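Local coordinates for protein copper chaperone PCu(A)C (Methylosinus trichosporium OB3b, PDB 6P1F) that binds copper through a histidine brace and probably acts as a periplasmic copper chaperone in a methane-oxidizing bacterium, this chain being its PCuAC domain, at residues I8-W14 with L27-N33; A35-L41 with A66-L72; A47-Q53 with E85-K91. One frame throughout, in Å; residues are numbered along the deposited sequence.

Interaction 1: residues I8-W14 with L27-N33; sequences IKIEHPW and LYMLVVN
W14 and Y28 meet at one end of this antiparallel pairing, the Y28 side chain lying over one face of the W14 indole. Followed outward, Y28 sets its CB over the five-membered ring of W14, a CH-pi contact of 4.1 Å from Y28 CB to that ring's centroid. CG comes next, beside CE2 and CZ2 of W14; CD2 then presses on the benzo ring, 3.4 Å from W14 CZ2, and CE2 passes on to W14 CH2 and CZ3. The two six-membered planes meet at 38°, neither stacked nor edge-on. OH ends the chain, hydrogen-bonded to Q26, and the ring lies next to H83, a zinc ligand in another structure of this protein. In W14, CG stands between the backbone N and the carbonyl carbon (chi1 63°), which folds the indole back toward Y28. The segments are the two arms of a beta hairpin, strands 8-16 and 24-33, whose register slips by one residue at a beta bulge between E11 and W14. H12, which with H1 binds copper in the histidine brace (no metal is bound here), sits in that bulge. Beyond it the pairing is regular: E11 N bonds L30 O at 2.8 Å and K9 exchanges two bonds with V32. On the W14 face, E11 and L30 run alongside each other, CB to CB 3.8 Å. On the other face, I10 CG2 touches M29 SD at 3.8 Å, and both side chains lean on L103. I8 CD1 reaches the amide of N33, 3.8 Å from N33 OD1, which accepts a hydrogen bond from A35 N.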
loop_
_atom_site.group_PDB
_atom_site.type_symbol
_atom_site.label_atom_id
_atom_site.label_comp_id
_atom_site.label_asym_id
_atom_site.label_seq_id
_atom_site.Cartn_x
_atom_site.Cartn_y
_atom_site.Cartn_z
ATOM N N ILE A 8 -1.310 -11.271 9.367
ATOM C CA ILE A 8 -1.505 -10.040 8.603
ATOM C C ILE A 8 -2.607 -10.190 7.578
ATOM O O ILE A 8 -2.689 -11.213 6.895
ATOM C CB ILE A 8 -0.208 -9.655 7.860
ATOM C CG1 ILE A 8 0.867 -9.277 8.865
ATOM C CG2 ILE A 8 -0.445 -8.542 6.859
ATOM C CD1 ILE A 8 0.550 -8.009 9.625
ATOM N N LYS A 9 -3.486 -9.180 7.489
ATOM C CA LYS A 9 -4.458 -9.135 6.410
ATOM C C LYS A 9 -4.286 -7.848 5.686
ATOM O O LYS A 9 -4.001 -6.830 6.300
ATOM C CB LYS A 9 -5.912 -9.221 6.916
ATOM C CG LYS A 9 -6.265 -10.629 7.362
ATOM C CD LYS A 9 -7.794 -10.821 7.467
ATOM C CE LYS A 9 -8.117 -12.301 7.673
ATOM N NZ LYS A 9 -9.569 -12.613 7.456
ATOM N N ILE A 10 -4.505 -7.874 4.383
ATOM C CA ILE A 10 -4.498 -6.650 3.589
ATOM C C ILE A 10 -5.843 -6.613 2.887
ATOM O O ILE A 10 -6.184 -7.544 2.166
ATOM C CB ILE A 10 -3.345 -6.630 2.568
ATOM C CG1 ILE A 10 -1.973 -6.784 3.272
ATOM C CG2 ILE A 10 -3.384 -5.339 1.740
ATOM C CD1 ILE A 10 -1.422 -8.244 3.289
ATOM N N GLU A 11 -6.612 -5.545 3.100
ATOM C CA GLU A 11 -7.972 -5.489 2.552
ATOM C C GLU A 11 -8.069 -4.444 1.467
ATOM O O GLU A 11 -7.653 -3.302 1.671
ATOM C CB GLU A 11 -8.990 -5.147 3.649
ATOM C CG GLU A 11 -8.942 -6.079 4.861
ATOM C CD GLU A 11 -9.692 -7.392 4.661
ATOM O OE1 GLU A 11 -10.270 -7.638 3.566
ATOM O OE2 GLU A 11 -9.710 -8.176 5.637
ATOM N N HIS A 12 -8.654 -4.847 0.344
ATOM C CA HIS A 12 -9.030 -3.958 -0.770
ATOM C C HIS A 12 -7.960 -2.933 -1.184
ATOM O O HIS A 12 -8.227 -1.729 -1.237
ATOM C CB HIS A 12 -10.338 -3.228 -0.434
ATOM C CG HIS A 12 -11.499 -4.153 -0.233
ATOM N ND1 HIS A 12 -12.490 -4.330 -1.179
ATOM C CD2 HIS A 12 -11.815 -4.973 0.795
ATOM C CE1 HIS A 12 -13.376 -5.199 -0.730
ATOM N NE2 HIS A 12 -12.991 -5.606 0.467
ATOM N N PRO A 13 -6.746 -3.406 -1.471
ATOM C CA PRO A 13 -5.738 -2.452 -1.961
ATOM C C PRO A 13 -6.139 -1.849 -3.294
ATOM O O PRO A 13 -6.596 -2.545 -4.225
ATOM C CB PRO A 13 -4.477 -3.307 -2.094
ATOM C CG PRO A 13 -5.013 -4.753 -2.307
ATOM C CD PRO A 13 -6.242 -4.798 -1.457
ATOM N N TRP A 14 -5.981 -0.533 -3.407
ATOM C CA TRP A 14 -6.266 0.111 -4.676
ATOM C C TRP A 14 -5.386 1.336 -4.805
ATOM O O TRP A 14 -4.866 1.820 -3.806
ATOM C CB TRP A 14 -7.751 0.519 -4.785
ATOM C CG TRP A 14 -8.233 1.543 -3.779
ATOM C CD1 TRP A 14 -8.591 1.320 -2.479
ATOM C CD2 TRP A 14 -8.401 2.951 -4.008
ATOM N NE1 TRP A 14 -8.959 2.519 -1.874
ATOM C CE2 TRP A 14 -8.879 3.518 -2.807
ATOM C CE3 TRP A 14 -8.207 3.780 -5.128
ATOM C CZ2 TRP A 14 -9.182 4.895 -2.692
ATOM C CZ3 TRP A 14 -8.504 5.149 -5.008
ATOM C CH2 TRP A 14 -8.971 5.680 -3.800
ATOM N N LEU A 27 -1.448 4.971 -3.255
ATOM C CA LEU A 27 -2.020 3.655 -3.045
ATOM C C LEU A 27 -2.656 3.615 -1.651
ATOM O O LEU A 27 -2.161 4.217 -0.719
ATOM C CB LEU A 27 -0.946 2.581 -3.185
ATOM C CG LEU A 27 -1.382 1.137 -2.902
ATOM C CD1 LEU A 27 -0.728 0.134 -3.868
ATOM C CD2 LEU A 27 -1.116 0.805 -1.464
ATOM N N TYR A 28 -3.783 2.904 -1.526
ATOM C CA TYR A 28 -4.496 2.830 -0.278
ATOM C C TYR A 28 -4.872 1.399 0.036
ATOM O O TYR A 28 -5.377 0.708 -0.827
ATOM C CB TYR A 28 -5.774 3.671 -0.341
ATOM C CG TYR A 28 -5.573 5.032 -0.952
ATOM C CD1 TYR A 28 -5.114 6.100 -0.179
ATOM C CD2 TYR A 28 -5.819 5.235 -2.299
ATOM C CE1 TYR A 28 -4.944 7.352 -0.755
ATOM C CE2 TYR A 28 -5.664 6.471 -2.875
ATOM C CZ TYR A 28 -5.224 7.531 -2.084
ATOM O OH TYR A 28 -5.047 8.790 -2.612
ATOM N N MET A 29 -4.575 0.937 1.237
ATOM C CA MET A 29 -4.973 -0.408 1.623
ATOM C C MET A 29 -5.186 -0.443 3.114
ATOM O O MET A 29 -4.522 0.273 3.856
ATOM C CB MET A 29 -3.903 -1.431 1.233
ATOM C CG MET A 29 -2.514 -1.113 1.816
ATOM S SD MET A 29 -1.260 -2.241 1.101
ATOM C CE MET A 29 0.257 -1.527 1.780
ATOM N N LEU A 30 -6.097 -1.296 3.558
ATOM C CA LEU A 30 -6.286 -1.516 4.984
ATOM C C LEU A 30 -5.345 -2.616 5.409
ATOM O O LEU A 30 -5.414 -3.721 4.857
ATOM C CB LEU A 30 -7.756 -1.898 5.240
ATOM C CG LEU A 30 -8.126 -2.477 6.608
ATOM C CD1 LEU A 30 -7.692 -1.567 7.735
ATOM C CD2 LEU A 30 -9.643 -2.621 6.610
ATOM N N VAL A 31 -4.426 -2.314 6.325
ATOM C CA VAL A 31 -3.489 -3.336 6.797
ATOM C C VAL A 31 -3.839 -3.709 8.222
ATOM O O VAL A 31 -3.981 -2.839 9.085
ATOM C CB VAL A 31 -2.045 -2.811 6.756
ATOM C CG1 VAL A 31 -1.064 -3.896 7.233
ATOM C CG2 VAL A 31 -1.681 -2.338 5.350
ATOM N N VAL A 32 -3.972 -4.997 8.494
ATOM C CA VAL A 32 -4.391 -5.397 9.824
ATOM C C VAL A 32 -3.382 -6.374 10.401
ATOM O O VAL A 32 -2.990 -7.330 9.740
ATOM C CB VAL A 32 -5.791 -6.062 9.807
ATOM C CG1 VAL A 32 -6.124 -6.578 11.170
ATOM C CG2 VAL A 32 -6.872 -5.071 9.322
ATOM N N ASN A 33 -2.877 -6.080 11.596
ATOM C CA ASN A 33 -2.052 -7.066 12.290
ATOM C C ASN A 33 -2.859 -7.694 13.406
ATOM O O ASN A 33 -3.127 -7.047 14.427
ATOM C CB ASN A 33 -0.778 -6.417 12.857
ATOM C CG ASN A 33 0.090 -7.429 13.601
ATOM O OD1 ASN A 33 0.008 -8.631 13.346
ATOM N ND2 ASN A 33 0.977 -6.942 14.492
#

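Interaction 2: residues A35-L41 with A66-L72; sequences ADRPDRL and AIYLPPL
L41 and I67 point the same way side by side, L41 CD2 4.2 Å from I67 CD1, on the face where F54 touches both. L69 follows on this face, its CB 3.5 Å from D39 O, while F105 packs against L69, L41 and D39. Strands 39-41 and 67-69 make a short antiparallel pairing at one side of the cupredoxin-like beta-sandwich: D39 with L69 and L41 with I67 are hydrogen-bonded pairs, R40 with Y68 the non-hydrogen-bonded pair between them. Y68 lies on the other face with R40; P38 crosses its ring obliquely, P38 CB within 3.5 Å of Y68 CE1, and P38 CD meets P71 CG. A CG anti to the backbone N (chi1 174°) gives the Y68 ring this reach. R40 runs out straight to CD, bends at chi3, and turns one guanidinium face to Y68, with R40 NH1 3.8 Å from Y68 CD1 and the planes 42° apart. A serine at R40 would probably leave this flank of Y68 uncovered and E106 without its weak, long ion-pair partner. The D39 carboxylate lies on the buried face: D39 OD1 takes the R40 N-H at 2.7 Å and a bond from K107 N, while OD2 accepts from A108 N, pinning both oxygens. At the polar outer end the hydrogen bond from L72 N to A35 O spans 3.0 Å; L72 also lies beside D36 OD1.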
loop_
_atom_site.group_PDB
_atom_site.type_symbol
_atom_site.label_atom_id
_atom_site.label_comp_id
_atom_site.label_asym_id
_atom_site.label_seq_id
_atom_site.Cartn_x
_atom_site.Cartn_y
_atom_site.Cartn_z
ATOM N N ALA A 35 -1.785 -10.318 15.077
ATOM C CA ALA A 35 -0.868 -10.968 16.034
ATOM C C ALA A 35 -0.810 -10.234 17.369
ATOM O O ALA A 35 -1.033 -9.020 17.448
ATOM C CB ALA A 35 0.565 -11.064 15.458
ATOM N N ASP A 36 -0.473 -10.986 18.409
ATOM C CA ASP A 36 -0.210 -10.452 19.740
ATOM C C ASP A 36 1.174 -9.853 19.846
ATOM O O ASP A 36 1.596 -9.507 20.945
ATOM C CB ASP A 36 -0.271 -11.561 20.797
ATOM C CG ASP A 36 -1.652 -12.021 21.077
ATOM O OD1 ASP A 36 -2.590 -11.315 20.656
ATOM O OD2 ASP A 36 -1.791 -13.082 21.730
ATOM N N ARG A 37 1.896 -9.838 18.731
ATOM C CA ARG A 37 3.276 -9.335 18.654
ATOM C C ARG A 37 3.307 -8.367 17.481
ATOM O O ARG A 37 2.462 -8.448 16.592
ATOM C CB ARG A 37 4.293 -10.465 18.431
ATOM C CG ARG A 37 4.049 -11.732 19.244
ATOM C CD ARG A 37 5.116 -11.927 20.315
ATOM N NE ARG A 37 6.447 -12.132 19.747
ATOM C CZ ARG A 37 7.576 -11.700 20.306
ATOM N NH1 ARG A 37 7.542 -11.027 21.455
ATOM N NH2 ARG A 37 8.742 -11.932 19.711
ATOM N N PRO A 38 4.245 -7.413 17.488
ATOM C CA PRO A 38 4.240 -6.449 16.403
ATOM C C PRO A 38 4.782 -7.064 15.119
ATOM O O PRO A 38 5.381 -8.141 15.121
ATOM C CB PRO A 38 5.186 -5.325 16.907
ATOM C CG PRO A 38 6.079 -6.024 17.888
ATOM C CD PRO A 38 5.227 -7.087 18.542
ATOM N N ASP A 39 4.511 -6.398 14.010
ATOM C CA ASP A 39 5.111 -6.779 12.747
ATOM C C ASP A 39 5.595 -5.479 12.087
ATOM O O ASP A 39 5.412 -4.396 12.627
ATOM C CB ASP A 39 4.105 -7.523 11.828
ATOM C CG ASP A 39 4.784 -8.481 10.853
ATOM O OD1 ASP A 39 5.924 -8.242 10.433
ATOM O OD2 ASP A 39 4.138 -9.485 10.468
ATOM N N ARG A 40 6.222 -5.600 10.930
ATOM C CA ARG A 40 6.688 -4.411 10.199
ATOM C C ARG A 40 6.575 -4.684 8.729
ATOM O O ARG A 40 7.075 -5.687 8.262
ATOM C CB ARG A 40 8.154 -4.081 10.551
ATOM C CG ARG A 40 8.593 -2.681 10.078
ATOM C CD ARG A 40 10.059 -2.401 10.462
ATOM N NE ARG A 40 10.404 -3.215 11.616
ATOM C CZ ARG A 40 10.493 -2.756 12.854
ATOM N NH1 ARG A 40 10.328 -1.456 13.099
ATOM N NH2 ARG A 40 10.782 -3.594 13.837
ATOM N N LEU A 41 5.905 -3.778 8.011
ATOM C CA LEU A 41 5.892 -3.826 6.556
ATOM C C LEU A 41 7.167 -3.185 6.079
ATOM O O LEU A 41 7.312 -1.966 6.197
ATOM C CB LEU A 41 4.669 -3.089 6.013
ATOM C CG LEU A 41 4.628 -2.990 4.482
ATOM C CD1 LEU A 41 4.758 -4.296 3.787
ATOM C CD2 LEU A 41 3.334 -2.306 4.065
ATOM N N ALA A 66 8.957 2.125 5.894
ATOM C CA ALA A 66 8.427 0.896 6.464
ATOM C C ALA A 66 7.258 1.309 7.347
ATOM O O ALA A 66 7.098 2.489 7.649
ATOM C CB ALA A 66 9.481 0.147 7.255
ATOM N N ILE A 67 6.412 0.363 7.724
ATOM C CA ILE A 67 5.388 0.674 8.700
ATOM C C ILE A 67 5.553 -0.271 9.873
ATOM O O ILE A 67 5.482 -1.473 9.674
ATOM C CB ILE A 67 3.961 0.489 8.148
ATOM C CG1 ILE A 67 3.713 1.309 6.883
ATOM C CG2 ILE A 67 2.931 0.851 9.226
ATOM C CD1 ILE A 67 2.310 1.056 6.283
ATOM N N TYR A 68 5.791 0.255 11.075
ATOM C CA TYR A 68 5.707 -0.597 12.251
ATOM C C TYR A 68 4.235 -0.796 12.608
ATOM O O TYR A 68 3.466 0.156 12.736
ATOM C CB TYR A 68 6.471 0.036 13.427
ATOM C CG TYR A 68 6.337 -0.682 14.755
ATOM C CD1 TYR A 68 7.115 -1.804 15.054
ATOM C CD2 TYR A 68 5.462 -0.216 15.724
ATOM C CE1 TYR A 68 7.021 -2.431 16.290
ATOM C CE2 TYR A 68 5.366 -0.830 16.954
ATOM C CZ TYR A 68 6.136 -1.942 17.228
ATOM O OH TYR A 68 6.014 -2.524 18.468
ATOM N N LEU A 69 3.857 -2.055 12.746
ATOM C CA LEU A 69 2.514 -2.443 13.118
ATOM C C LEU A 69 2.457 -3.028 14.513
ATOM O O LEU A 69 2.877 -4.162 14.695
ATOM C CB LEU A 69 2.026 -3.509 12.143
ATOM C CG LEU A 69 2.095 -3.035 10.698
ATOM C CD1 LEU A 69 2.137 -4.239 9.762
ATOM C CD2 LEU A 69 0.844 -2.204 10.466
ATOM N N PRO A 70 1.940 -2.281 15.493
ATOM C CA PRO A 70 1.771 -2.794 16.857
ATOM C C PRO A 70 0.905 -4.047 16.854
ATOM O O PRO A 70 0.156 -4.256 15.891
ATOM C CB PRO A 70 1.054 -1.656 17.585
ATOM C CG PRO A 70 1.410 -0.444 16.829
ATOM C CD PRO A 70 1.622 -0.844 15.393
ATOM N N PRO A 71 0.980 -4.833 17.922
ATOM C CA PRO A 71 0.047 -5.957 18.064
ATOM C C PRO A 71 -1.396 -5.455 17.981
ATOM O O PRO A 71 -1.695 -4.350 18.432
ATOM C CB PRO A 71 0.342 -6.498 19.463
ATOM C CG PRO A 71 1.660 -5.910 19.855
ATOM C CD PRO A 71 1.819 -4.626 19.115
ATOM N N LEU A 72 -2.274 -6.275 17.402
ATOM C CA LEU A 72 -3.719 -6.016 17.412
ATOM C C LEU A 72 -4.046 -4.615 16.941
ATOM O O LEU A 72 -4.758 -3.869 17.627
ATOM C CB LEU A 72 -4.288 -6.235 18.805
ATOM C CG LEU A 72 -3.954 -7.587 19.435
ATOM C CD1 LEU A 72 -4.635 -7.683 20.787
ATOM C CD2 LEU A 72 -4.453 -8.685 18.529
#

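Interaction 3: residues A47-Q53 with E85-K91; sequences ADFRSVQ and ELVDISK
F49 offers one ring face to L86, whose CD2 stands over it, 4.1 Å from the ring centroid and 20° off the normal, toward the rim. The F49 side chain also packs on V44 and M101; its CB, at the base, touches I89 CG1. The same L86 CD2 reaches V52 CG1 at 3.7 Å. The guanidinium of R50 is met at its edge: D88 OD2 lies in its plane and takes the NE hydrogen over 2.7 Å through its anti lone pair, a nearly straight hydrogen bond (168°) within a salt bridge. The carboxylate plane is turned 77° from the guanidinium, and both donors, NE and the weak NH2, use the one oxygen OD2. R50 and S51 both face V87, a classic beta bulge where strand 49-55 meets strand 73-89 and both chains turn a corner. Past it V87 N bonds S51 O, and Q53 exchanges two bonds with E85. The amide of Q53 crosses V87 at about a right angle, CD 3.7 Å from V87 CG2. E85, a zinc ligand in another structure of this protein, is salt-bridged here to R24 and lies near H55 and H83. At the far end D48 O receives S90 N at 2.7 Å, and K91 curls back to place NZ above the carbonyl plane of A47 O, 3.2 Å away, its aliphatic chain passing D48 OD1, with which NZ makes only a long salt bridge.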
loop_
_atom_site.group_PDB
_atom_site.type_symbol
_atom_site.label_atom_id
_atom_site.label_comp_id
_atom_site.label_asym_id
_atom_site.label_seq_id
_atom_site.Cartn_x
_atom_site.Cartn_y
_atom_site.Cartn_z
ATOM N N ALA A 47 8.133 -4.129 -10.278
ATOM C CA ALA A 47 8.897 -3.668 -11.420
ATOM C C ALA A 47 8.264 -2.391 -11.979
ATOM O O ALA A 47 8.800 -1.790 -12.908
ATOM C CB ALA A 47 8.964 -4.756 -12.493
ATOM N N ASP A 48 7.126 -1.988 -11.415
ATOM C CA ASP A 48 6.380 -0.839 -11.917
ATOM C C ASP A 48 6.941 0.474 -11.395
ATOM O O ASP A 48 6.746 1.502 -12.025
ATOM C CB ASP A 48 4.886 -0.912 -11.541
ATOM C CG ASP A 48 4.133 -2.022 -12.272
ATOM O OD1 ASP A 48 4.698 -2.626 -13.200
ATOM O OD2 ASP A 48 2.958 -2.274 -11.921
ATOM N N PHE A 49 7.612 0.448 -10.245
ATOM C CA PHE A 49 8.041 1.699 -9.607
ATOM C C PHE A 49 9.266 1.484 -8.747
ATOM O O PHE A 49 9.613 0.361 -8.357
ATOM C CB PHE A 49 6.887 2.320 -8.777
ATOM C CG PHE A 49 6.197 1.353 -7.858
ATOM C CD1 PHE A 49 6.677 1.095 -6.588
ATOM C CD2 PHE A 49 5.032 0.702 -8.274
ATOM C CE1 PHE A 49 6.034 0.186 -5.733
ATOM C CE2 PHE A 49 4.381 -0.202 -7.418
ATOM C CZ PHE A 49 4.910 -0.461 -6.150
ATOM N N ARG A 50 9.979 2.567 -8.471
ATOM C CA ARG A 50 11.237 2.450 -7.747
ATOM C C ARG A 50 11.049 2.201 -6.266
ATOM O O ARG A 50 11.731 1.372 -5.665
ATOM C CB ARG A 50 12.069 3.733 -7.932
ATOM C CG ARG A 50 13.509 3.608 -7.366
ATOM C CD ARG A 50 14.165 4.973 -7.017
ATOM N NE ARG A 50 14.232 5.903 -8.143
ATOM C CZ ARG A 50 15.228 5.955 -9.035
ATOM N NH1 ARG A 50 16.270 5.136 -8.946
ATOM N NH2 ARG A 50 15.188 6.834 -10.026
ATOM N N SER A 51 10.171 2.962 -5.634
ATOM C CA SER A 51 10.117 2.879 -4.194
ATOM C C SER A 51 8.791 3.361 -3.689
ATOM O O SER A 51 7.945 3.790 -4.477
ATOM C CB SER A 51 11.246 3.694 -3.561
ATOM O OG SER A 51 11.161 5.040 -3.974
ATOM N N VAL A 52 8.612 3.225 -2.382
ATOM C CA VAL A 52 7.402 3.710 -1.736
ATOM C C VAL A 52 7.734 4.555 -0.530
ATOM O O VAL A 52 8.810 4.430 0.097
ATOM C CB VAL A 52 6.474 2.565 -1.287
ATOM C CG1 VAL A 52 6.099 1.659 -2.476
ATOM C CG2 VAL A 52 7.115 1.769 -0.171
ATOM N N GLN A 53 6.808 5.457 -0.245
ATOM C CA GLN A 53 6.854 6.300 0.936
ATOM C C GLN A 53 5.522 6.218 1.649
ATOM O O GLN A 53 4.455 6.548 1.096
ATOM C CB GLN A 53 7.166 7.770 0.574
ATOM C CG GLN A 53 8.464 7.913 -0.210
ATOM C CD GLN A 53 8.689 9.309 -0.797
ATOM O OE1 GLN A 53 7.814 10.177 -0.745
ATOM N NE2 GLN A 53 9.863 9.515 -1.388
ATOM N N GLU A 85 2.730 6.554 -1.048
ATOM C CA GLU A 85 3.092 7.161 -2.320
ATOM C C GLU A 85 3.982 6.202 -3.095
ATOM O O GLU A 85 4.962 5.697 -2.559
ATOM C CB GLU A 85 3.810 8.496 -2.116
ATOM C CG GLU A 85 2.860 9.629 -1.853
ATOM C CD GLU A 85 3.238 10.862 -2.634
ATOM O OE1 GLU A 85 4.076 11.628 -2.119
ATOM O OE2 GLU A 85 2.710 11.048 -3.760
ATOM N N LEU A 86 3.593 5.901 -4.331
ATOM C CA LEU A 86 4.418 5.118 -5.261
ATOM C C LEU A 86 5.270 6.089 -6.040
ATOM O O LEU A 86 4.744 7.009 -6.661
ATOM C CB LEU A 86 3.538 4.311 -6.218
ATOM C CG LEU A 86 2.460 3.486 -5.512
ATOM C CD1 LEU A 86 1.604 2.712 -6.548
ATOM C CD2 LEU A 86 3.066 2.562 -4.469
ATOM N N VAL A 87 6.580 5.901 -5.977
ATOM C CA VAL A 87 7.536 6.884 -6.443
ATOM C C VAL A 87 8.286 6.372 -7.665
ATOM O O VAL A 87 8.764 5.231 -7.648
ATOM C CB VAL A 87 8.550 7.200 -5.317
ATOM C CG1 VAL A 87 9.621 8.205 -5.791
ATOM C CG2 VAL A 87 7.816 7.718 -4.077
ATOM N N ASP A 88 8.429 7.232 -8.671
ATOM C CA ASP A 88 9.146 6.911 -9.918
ATOM C C ASP A 88 8.535 5.704 -10.604
ATOM O O ASP A 88 9.182 4.695 -10.850
ATOM C CB ASP A 88 10.651 6.713 -9.649
ATOM C CG ASP A 88 11.325 7.989 -9.159
ATOM O OD1 ASP A 88 10.771 9.095 -9.359
ATOM O OD2 ASP A 88 12.420 7.893 -8.582
ATOM N N ILE A 89 7.264 5.864 -10.955
ATOM C CA ILE A 89 6.526 4.863 -11.692
ATOM C C ILE A 89 7.033 4.773 -13.126
ATOM O O ILE A 89 7.081 5.785 -13.828
ATOM C CB ILE A 89 5.039 5.184 -11.664
ATOM C CG1 ILE A 89 4.485 5.093 -10.228
ATOM C CG2 ILE A 89 4.277 4.284 -12.619
ATOM C CD1 ILE A 89 3.109 5.776 -10.089
ATOM N N SER A 90 7.416 3.576 -13.570
ATOM C CA SER A 90 7.845 3.438 -14.962
ATOM C C SER A 90 6.714 2.906 -15.830
ATOM O O SER A 90 6.661 3.186 -17.027
ATOM C CB SER A 90 9.087 2.550 -15.066
ATOM O OG SER A 90 8.932 1.386 -14.279
ATOM N N LYS A 91 5.796 2.164 -15.221
ATOM C CA LYS A 91 4.655 1.643 -15.959
ATOM C C LYS A 91 3.483 1.388 -15.016
ATOM O O LYS A 91 3.672 1.071 -13.835
ATOM C CB LYS A 91 5.044 0.358 -16.705
ATOM C CG LYS A 91 5.491 -0.784 -15.830
ATOM C CD LYS A 91 5.328 -2.133 -16.560
ATOM C CE LYS A 91 6.150 -3.243 -15.907
ATOM N NZ LYS A 91 7.551 -2.812 -15.625
#

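From the N terminus, interaction 1 closes first: strand 8-16 runs out, a loop follows, and strand 24-33 returns against it. Interaction 2 opens only afterwards, at 35-41, and waits for 66-72; interaction 3 opens inside that loop at 47-53 and closes beyond it at 85-91, so the two cross, neither nested in the other. N33 joins the first two, its ND2 3.1 Å from P70 O, while L27 CB comes 4.2 Å from L86 CD2 to join interactions 1 and 3. Interactions 2 and 3 do not touch, and flank the middle of the domain from opposite ends. Through strand 24-33, which pairs with strand 73-89, the hairpin of interaction 1 touches both crossing contacts.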